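PDB 6IVH: segregation and condensation protein A from Thermococcus onnurineus, which is probably the kleisin subunit of an archaeal Smc-based condensin, expected to bridge Smc proteins in chromosome organisation, and is represented here by its N-terminal domain. Local coordinates for residues A[10-15]-A[109-114]; A[30-35]-A[101-106]; A[57-62]-A[116-121]. All coordinates share one frame; numbering follows the deposited sequence.

Contact 1 (A[10-15]-A[109-114])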
# COMPACT_ATOMS: atom_id res chain seq x y z
N THR A 10 2.89 1.73 -11.05
CA THR A 10 3.73 1.93 -9.88
C THR A 10 2.90 1.85 -8.61
O THR A 10 1.67 1.96 -8.65
CB THR A 10 4.44 3.28 -9.96
OG1 THR A 10 3.46 4.33 -9.95
CG2 THR A 10 5.27 3.38 -11.24
N PRO A 11 3.54 1.63 -7.45
CA PRO A 11 2.78 1.64 -6.19
C PRO A 11 2.00 2.92 -5.96
O PRO A 11 0.91 2.87 -5.37
CB PRO A 11 3.86 1.44 -5.13
CG PRO A 11 4.98 0.77 -5.83
CD PRO A 11 4.95 1.27 -7.25
N VAL A 12 2.53 4.06 -6.39
CA VAL A 12 1.83 5.33 -6.19
C VAL A 12 0.56 5.38 -7.02
O VAL A 12 -0.47 5.89 -6.57
CB VAL A 12 2.78 6.50 -6.50
CG1 VAL A 12 2.08 7.83 -6.24
CG2 VAL A 12 4.06 6.39 -5.69
N ASP A 13 0.62 4.84 -8.25
CA ASP A 13 -0.56 4.82 -9.12
C ASP A 13 -1.74 4.15 -8.43
O ASP A 13 -2.86 4.67 -8.46
CB ASP A 13 -0.23 4.09 -10.42
CG ASP A 13 0.76 4.85 -11.29
OD1 ASP A 13 0.71 6.10 -11.29
OD2 ASP A 13 1.58 4.20 -11.96
N ILE A 14 -1.51 3.00 -7.80
CA ILE A 14 -2.60 2.28 -7.16
C ILE A 14 -3.10 3.04 -5.94
O ILE A 14 -4.32 3.14 -5.70
CB ILE A 14 -2.15 0.85 -6.80
CG1 ILE A 14 -1.73 0.09 -8.06
CG2 ILE A 14 -3.26 0.11 -6.06
CD1 ILE A 14 -1.19 -1.30 -7.80
N LEU A 15 -2.19 3.61 -5.15
CA LEU A 15 -2.60 4.32 -3.95
C LEU A 15 -3.37 5.60 -4.29
O LEU A 15 -4.38 5.91 -3.65
CB LEU A 15 -1.38 4.64 -3.08
CG LEU A 15 -0.68 3.42 -2.47
CD1 LEU A 15 0.71 3.79 -1.96
CD2 LEU A 15 -1.52 2.83 -1.34
N ASP A 109 2.45 10.21 5.14
CA ASP A 109 3.20 9.35 6.05
C ASP A 109 3.32 7.93 5.52
O ASP A 109 4.39 7.32 5.58
CB ASP A 109 2.55 9.35 7.44
CG ASP A 109 2.94 10.56 8.27
OD1 ASP A 109 4.11 11.00 8.17
OD2 ASP A 109 2.08 11.07 9.02
N LEU A 110 2.22 7.38 4.99
CA LEU A 110 2.26 6.04 4.41
C LEU A 110 3.17 6.00 3.19
O LEU A 110 3.92 5.04 2.99
CB LEU A 110 0.85 5.57 4.06
CG LEU A 110 0.52 4.08 4.02
CD1 LEU A 110 -0.98 3.87 3.94
CD2 LEU A 110 1.17 3.37 2.85
N LEU A 111 3.12 7.05 2.36
CA LEU A 111 4.00 7.15 1.21
C LEU A 111 5.47 7.08 1.62
O LEU A 111 6.26 6.37 1.00
CB LEU A 111 3.71 8.45 0.45
CG LEU A 111 2.81 8.43 -0.79
CD1 LEU A 111 3.55 7.99 -2.03
CD2 LEU A 111 1.62 7.53 -0.56
N ASP A 112 5.84 7.81 2.68
CA ASP A 112 7.21 7.75 3.18
C ASP A 112 7.52 6.40 3.81
O ASP A 112 8.60 5.85 3.60
CB ASP A 112 7.45 8.88 4.18
CG ASP A 112 7.82 10.20 3.51
OD1 ASP A 112 6.90 10.98 3.20
OD2 ASP A 112 9.02 10.44 3.30
N ALA A 113 6.57 5.86 4.59
CA ALA A 113 6.80 4.57 5.24
C ALA A 113 6.95 3.45 4.21
O ALA A 113 7.80 2.57 4.37
CB ALA A 113 5.66 4.26 6.20
N LEU A 114 6.14 3.47 3.15
CA LEU A 114 6.21 2.41 2.16
C LEU A 114 7.46 2.54 1.30
O LEU A 114 8.14 1.54 1.02
CB LEU A 114 4.95 2.40 1.30
CG LEU A 114 4.93 1.44 0.11
CD1 LEU A 114 5.09 0.01 0.58
CD2 LEU A 114 3.65 1.59 -0.69
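Leu15 and Val12 face Leu111 and Leu114 where two nearly antiparallel helices of the small helical kleisin N-terminal domain come together. The segment axes, at 153° between their N-to-C directions, stay 11.9 Å apart at closest approach, so the helices meet through the ends of long side chains while their backbones stand well off.

The apolar contacts centre on one methyl. CD1 of Leu15 lies 3.9 Å from Leu114 CD2 and 4.1 Å from Leu111 CD2, and so reaches two residues about one helical turn apart. Leu15 and Leu111 pass alongside with their side chains running in opposite senses, whereas Leu15 and Leu114 cross obliquely. In Leu114, chi1 of 174° sets CG anti to the backbone N, and the second torsion then brings CD2 to Leu15. At the more exposed flank Val12 meets Leu111 at about a right angle, its CG2 being 4.0 Å from Leu111 CD1. Leu111 therefore uses a different methyl for each partner. Pro11 adds a looser touch, its CB 4.4 Å from Leu114 CD2. Leu34 and Phe107 also pack on Leu15, and Ala59 and Ile62 of helix 54-72 pack on Leu114, which makes this a buried part of the bundle.

The side-chain hydrogen bonds within segment 10-15 cap the start of helix 11-20. Thr10 is its N-cap and forms a capping box with Asp13. Thr10 N donates to Asp13 OD2 at 2.9 Å, almost straight, while the return bond from Asp13 N to Thr10 OG1 is weak. The Thr10 hydroxyl also donates to the same carboxylate oxygen, and both donors approach from one face of the carboxylate: the OG1 of Thr10 sits above its plane, 2.8 Å from Asp13 OD2.

Contact 2 (A[30-35]-A[101-106])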
# COMPACT_ATOMS: atom_id res chain seq x y z
N ASP A 30 -6.63 3.31 7.25
CA ASP A 30 -6.54 2.08 8.03
C ASP A 30 -5.65 1.10 7.27
O ASP A 30 -6.06 0.57 6.23
CB ASP A 30 -7.93 1.49 8.29
CG ASP A 30 -7.93 0.42 9.37
OD1 ASP A 30 -6.88 -0.21 9.60
OD2 ASP A 30 -8.99 0.22 10.01
N ILE A 31 -4.45 0.86 7.79
CA ILE A 31 -3.47 0.05 7.06
C ILE A 31 -3.96 -1.38 6.89
O ILE A 31 -3.58 -2.07 5.94
CB ILE A 31 -2.09 0.10 7.77
CG1 ILE A 31 -1.01 -0.51 6.88
CG2 ILE A 31 -2.14 -0.62 9.10
CD1 ILE A 31 -0.84 0.20 5.56
N VAL A 32 -4.81 -1.86 7.81
CA VAL A 32 -5.39 -3.19 7.66
C VAL A 32 -6.42 -3.18 6.54
O VAL A 32 -6.45 -4.08 5.69
CB VAL A 32 -6.00 -3.66 8.99
CG1 VAL A 32 -6.68 -5.01 8.82
CG2 VAL A 32 -4.93 -3.72 10.07
N ASP A 33 -7.29 -2.17 6.52
CA ASP A 33 -8.29 -2.07 5.46
C ASP A 33 -7.67 -1.64 4.14
O ASP A 33 -8.16 -2.02 3.07
CB ASP A 33 -9.39 -1.10 5.87
CG ASP A 33 -10.06 -1.51 7.17
OD1 ASP A 33 -9.99 -2.70 7.54
OD2 ASP A 33 -10.67 -0.63 7.82
N LEU A 34 -6.58 -0.86 4.18
CA LEU A 34 -5.94 -0.40 2.96
C LEU A 34 -5.23 -1.53 2.23
O LEU A 34 -5.15 -1.52 1.00
CB LEU A 34 -4.95 0.72 3.28
CG LEU A 34 -4.20 1.45 2.15
CD1 LEU A 34 -2.92 0.73 1.74
CD2 LEU A 34 -5.11 1.68 0.96
N THR A 35 -4.71 -2.52 2.97
CA THR A 35 -3.89 -3.56 2.36
C THR A 35 -4.68 -4.37 1.34
O THR A 35 -4.22 -4.59 0.21
CB THR A 35 -3.30 -4.46 3.44
OG1 THR A 35 -2.50 -3.67 4.33
CG2 THR A 35 -2.43 -5.54 2.81
N VAL A 101 5.01 0.72 15.59
CA VAL A 101 3.98 0.14 14.73
C VAL A 101 2.70 0.95 14.87
O VAL A 101 2.10 1.01 15.95
CB VAL A 101 3.74 -1.34 15.08
CG1 VAL A 101 2.45 -1.83 14.45
CG2 VAL A 101 4.91 -2.19 14.60
N GLU A 102 2.28 1.58 13.77
CA GLU A 102 1.06 2.37 13.73
C GLU A 102 -0.02 1.62 12.96
O GLU A 102 0.27 0.86 12.03
CB GLU A 102 1.32 3.74 13.06
CG GLU A 102 2.68 4.37 13.39
CD GLU A 102 2.61 5.43 14.47
OE1 GLU A 102 3.43 6.37 14.43
OE2 GLU A 102 1.75 5.32 15.37
N ARG A 103 -1.27 1.84 13.35
CA ARG A 103 -2.40 1.31 12.60
C ARG A 103 -3.01 2.32 11.65
O ARG A 103 -3.45 1.94 10.55
CB ARG A 103 -3.49 0.79 13.56
CG ARG A 103 -4.84 0.59 12.90
CD ARG A 103 -5.42 -0.78 13.17
NE ARG A 103 -6.53 -1.06 12.26
CZ ARG A 103 -7.41 -2.04 12.43
NH1 ARG A 103 -7.31 -2.84 13.49
NH2 ARG A 103 -8.38 -2.22 11.55
N TYR A 104 -3.03 3.60 12.01
CA TYR A 104 -3.61 4.65 11.18
C TYR A 104 -2.51 5.58 10.68
O TYR A 104 -1.67 6.03 11.46
CB TYR A 104 -4.68 5.42 11.95
CG TYR A 104 -5.87 4.57 12.35
CD1 TYR A 104 -6.96 4.43 11.50
CD2 TYR A 104 -5.89 3.90 13.56
CE1 TYR A 104 -8.04 3.65 11.85
CE2 TYR A 104 -6.97 3.11 13.92
CZ TYR A 104 -8.04 2.99 13.06
OH TYR A 104 -9.12 2.21 13.43
N TYR A 105 -2.54 5.87 9.38
CA TYR A 105 -1.55 6.72 8.74
C TYR A 105 -2.24 7.84 7.98
O TYR A 105 -3.42 7.75 7.62
CB TYR A 105 -0.67 5.94 7.75
CG TYR A 105 0.34 5.01 8.37
CD1 TYR A 105 1.70 5.31 8.36
CD2 TYR A 105 -0.05 3.81 8.96
CE1 TYR A 105 2.63 4.46 8.92
CE2 TYR A 105 0.87 2.96 9.53
CZ TYR A 105 2.20 3.28 9.51
OH TYR A 105 3.12 2.43 10.07
N THR A 106 -1.49 8.91 7.73
CA THR A 106 -1.86 9.86 6.70
C THR A 106 -1.23 9.43 5.37
O THR A 106 -0.36 8.56 5.33
CB THR A 106 -1.42 11.28 7.07
OG1 THR A 106 0.01 11.32 7.22
CG2 THR A 106 -2.07 11.71 8.37
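Arg103 grips the carboxylate of Asp30 side-on with two nitrogens, closing a salt bridge beside the short antiparallel pairing of Asp30 with Tyr104, a non-hydrogen-bonded pair. Arg103 NE reaches Asp30 OD1 at 2.8 Å, close to the guanidinium plane, and Arg103 NH2 meets the syn lone pair of Asp30 OD2 at 2.9 Å. The two flat groups are turned 52° from each other. Asp30 is also the N-cap of helix 31-47: its OD1 takes Val32 N at 3.2 Å from the carboxylate face opposite to NE. An alanine at Asp30 would probably leave the Arg103 guanidinium without its acidic mate and Val32 N without its cap. Val32 CG2 covers the centre of one guanidinium face.

On the side of Ile31 the packing is tight. Ile31 N donates an almost straight bond to Arg103 O at 3.1 Å, and CG2 of Ile31 presses on the same carbonyl oxygen, 3.2 Å from Arg103 O.

The outer side is looser. The exposed Tyr104 only skirts the carboxylate, its OH 4.0 Å from Asp30 OD2. Two acid oxygens, Asp30 OD2 and Asp33 OD2, lie 2.9 Å apart without a bond. The Arg103 charge would probably ease their repulsion, although Asp33 OD1, 4.3 Å from Arg103 NH2, is beyond salt-bridge range.

Inward, Ile31 and Tyr105 meet loosely and both pack on Leu110 of helix 107-120. Ile31 also touches Leu63 and Ala70 of helix 54-72, while Tyr105 bonds through its backbone to Ile29 on strand 29-30.

Contact 3 (A[57-62]-A[116-121])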
# COMPACT_ATOMS: atom_id res chain seq x y z
N ILE A 57 4.51 -4.86 -6.96
CA ILE A 57 4.37 -6.22 -6.45
C ILE A 57 4.98 -6.32 -5.06
O ILE A 57 4.39 -6.91 -4.14
CB ILE A 57 5.00 -7.23 -7.42
CG1 ILE A 57 4.25 -7.23 -8.76
CG2 ILE A 57 5.03 -8.62 -6.82
CD1 ILE A 57 4.89 -8.10 -9.82
N LEU A 58 6.17 -5.75 -4.87
CA LEU A 58 6.83 -5.78 -3.57
C LEU A 58 6.06 -4.98 -2.53
O LEU A 58 6.06 -5.35 -1.34
CB LEU A 58 8.26 -5.25 -3.70
CG LEU A 58 9.07 -5.06 -2.41
CD1 LEU A 58 9.23 -6.38 -1.67
CD2 LEU A 58 10.43 -4.46 -2.73
N ALA A 59 5.40 -3.89 -2.94
CA ALA A 59 4.64 -3.09 -1.99
C ALA A 59 3.49 -3.87 -1.37
O ALA A 59 3.10 -3.60 -0.23
CB ALA A 59 4.12 -1.82 -2.68
N ALA A 60 2.95 -4.84 -2.10
CA ALA A 60 1.88 -5.67 -1.55
C ALA A 60 2.37 -6.48 -0.36
O ALA A 60 1.69 -6.57 0.67
CB ALA A 60 1.32 -6.60 -2.63
N SER A 61 3.56 -7.08 -0.48
CA SER A 61 4.13 -7.84 0.63
C SER A 61 4.40 -6.94 1.83
O SER A 61 4.20 -7.35 2.98
CB SER A 61 5.42 -8.54 0.19
OG SER A 61 5.20 -9.32 -0.97
N ILE A 62 4.84 -5.70 1.58
CA ILE A 62 5.10 -4.77 2.67
C ILE A 62 3.80 -4.39 3.37
O ILE A 62 3.74 -4.37 4.61
CB ILE A 62 5.84 -3.53 2.14
CG1 ILE A 62 7.18 -3.94 1.51
CG2 ILE A 62 6.05 -2.51 3.25
CD1 ILE A 62 7.91 -2.79 0.83
N ASP A 116 10.24 3.95 2.11
CA ASP A 116 11.40 3.59 2.92
C ASP A 116 11.58 2.08 3.01
O ASP A 116 12.70 1.58 2.97
CB ASP A 116 11.28 4.20 4.32
CG ASP A 116 11.83 5.62 4.40
OD1 ASP A 116 12.57 6.02 3.48
OD2 ASP A 116 11.51 6.32 5.38
N ALA A 117 10.47 1.35 3.12
CA ALA A 117 10.55 -0.11 3.13
C ALA A 117 10.90 -0.66 1.75
O ALA A 117 11.57 -1.69 1.65
CB ALA A 117 9.24 -0.71 3.63
N LEU A 118 10.44 0.00 0.69
CA LEU A 118 10.73 -0.47 -0.66
C LEU A 118 12.22 -0.34 -0.99
O LEU A 118 12.80 -1.24 -1.60
CB LEU A 118 9.89 0.29 -1.68
CG LEU A 118 8.43 -0.15 -1.83
CD1 LEU A 118 7.63 0.91 -2.57
CD2 LEU A 118 8.36 -1.47 -2.56
N GLU A 119 12.84 0.76 -0.58
CA GLU A 119 14.24 1.00 -0.95
C GLU A 119 15.23 0.21 -0.11
O GLU A 119 16.33 -0.07 -0.58
CB GLU A 119 14.56 2.49 -0.88
CG GLU A 119 14.48 3.20 -2.23
CD GLU A 119 13.05 3.45 -2.69
OE1 GLU A 119 12.60 2.75 -3.61
OE2 GLU A 119 12.40 4.36 -2.13
N GLU A 120 14.87 -0.15 1.13
CA GLU A 120 15.75 -1.01 1.91
C GLU A 120 15.46 -2.49 1.70
O GLU A 120 16.26 -3.33 2.14
CB GLU A 120 15.64 -0.67 3.40
CG GLU A 120 16.86 0.08 3.94
CD GLU A 120 17.04 -0.11 5.44
OE1 GLU A 120 16.46 0.68 6.22
OE2 GLU A 120 17.77 -1.04 5.83
N ALA A 121 14.37 -2.83 1.02
CA ALA A 121 14.13 -4.22 0.64
C ALA A 121 15.12 -4.63 -0.44
O ALA A 121 14.94 -5.65 -1.10
CB ALA A 121 12.70 -4.40 0.16
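Leu58, Ala59 and Ile62 meet Leu118, Ala117 and Ala121 through aliphatic groups alone, so no ring, carboxylate or guanidinium offers a face or an edge to this contact. It is helix-helix packing inside the helical kleisin N-terminal domain: the short segments of helices 54-72 and 107-120 run at 115° between their N-to-C directions, with their axes 10.0 Å apart.

Leu118 does most of the work. Its first torsion (chi1 -79°) sets CG anti to the carbonyl carbon, and of the two methyls beyond it CD2 is the one that lies among Leu58, Ala59 and Ile62. That methyl is 3.6 Å from Leu58 CD2 and nearly as close to the CD1 of Ile62, at 3.7 Å from Leu118 CD2. Leu58 and Leu118 run past each other in opposite directions. On the exposed C-terminal side Leu58 CD2 also rests on Ala121 CB at 3.7 Å.

The CB of Ala117 fits against both branches of Ile62, lying 3.7 Å from Ile62 CG2 and equally near to Ile62 CD1. On the outer side a salt bridge joins Glu119 to Arg55, on which Leu118 also packs. On the inner side Ala59 has its CB 4.3 Å from Leu118 CD2, and that methyl comes nearer still to the backbone, 3.8 Å from Ala59 N.

Contacts 1 and 3 share helix 107-120 and are both wholly apolar across the interface. Contact 1 is the more buried, while contact 3 opens towards the surface near the C-terminus of the chain. They join through Leu114, which serves both, and through Pro11, which touches Leu118. Contact 2 differs in chemistry: partly exposed, it holds the loop leading into strand 104-105 to the start of helix 31-47 by a salt bridge and a backbone bond. It meets contact 1 at Leu15 with Leu34 and at Leu110 with Ile31, but does not touch contact 3. Strand 104-105 leads directly towards the helix that the other two contacts use.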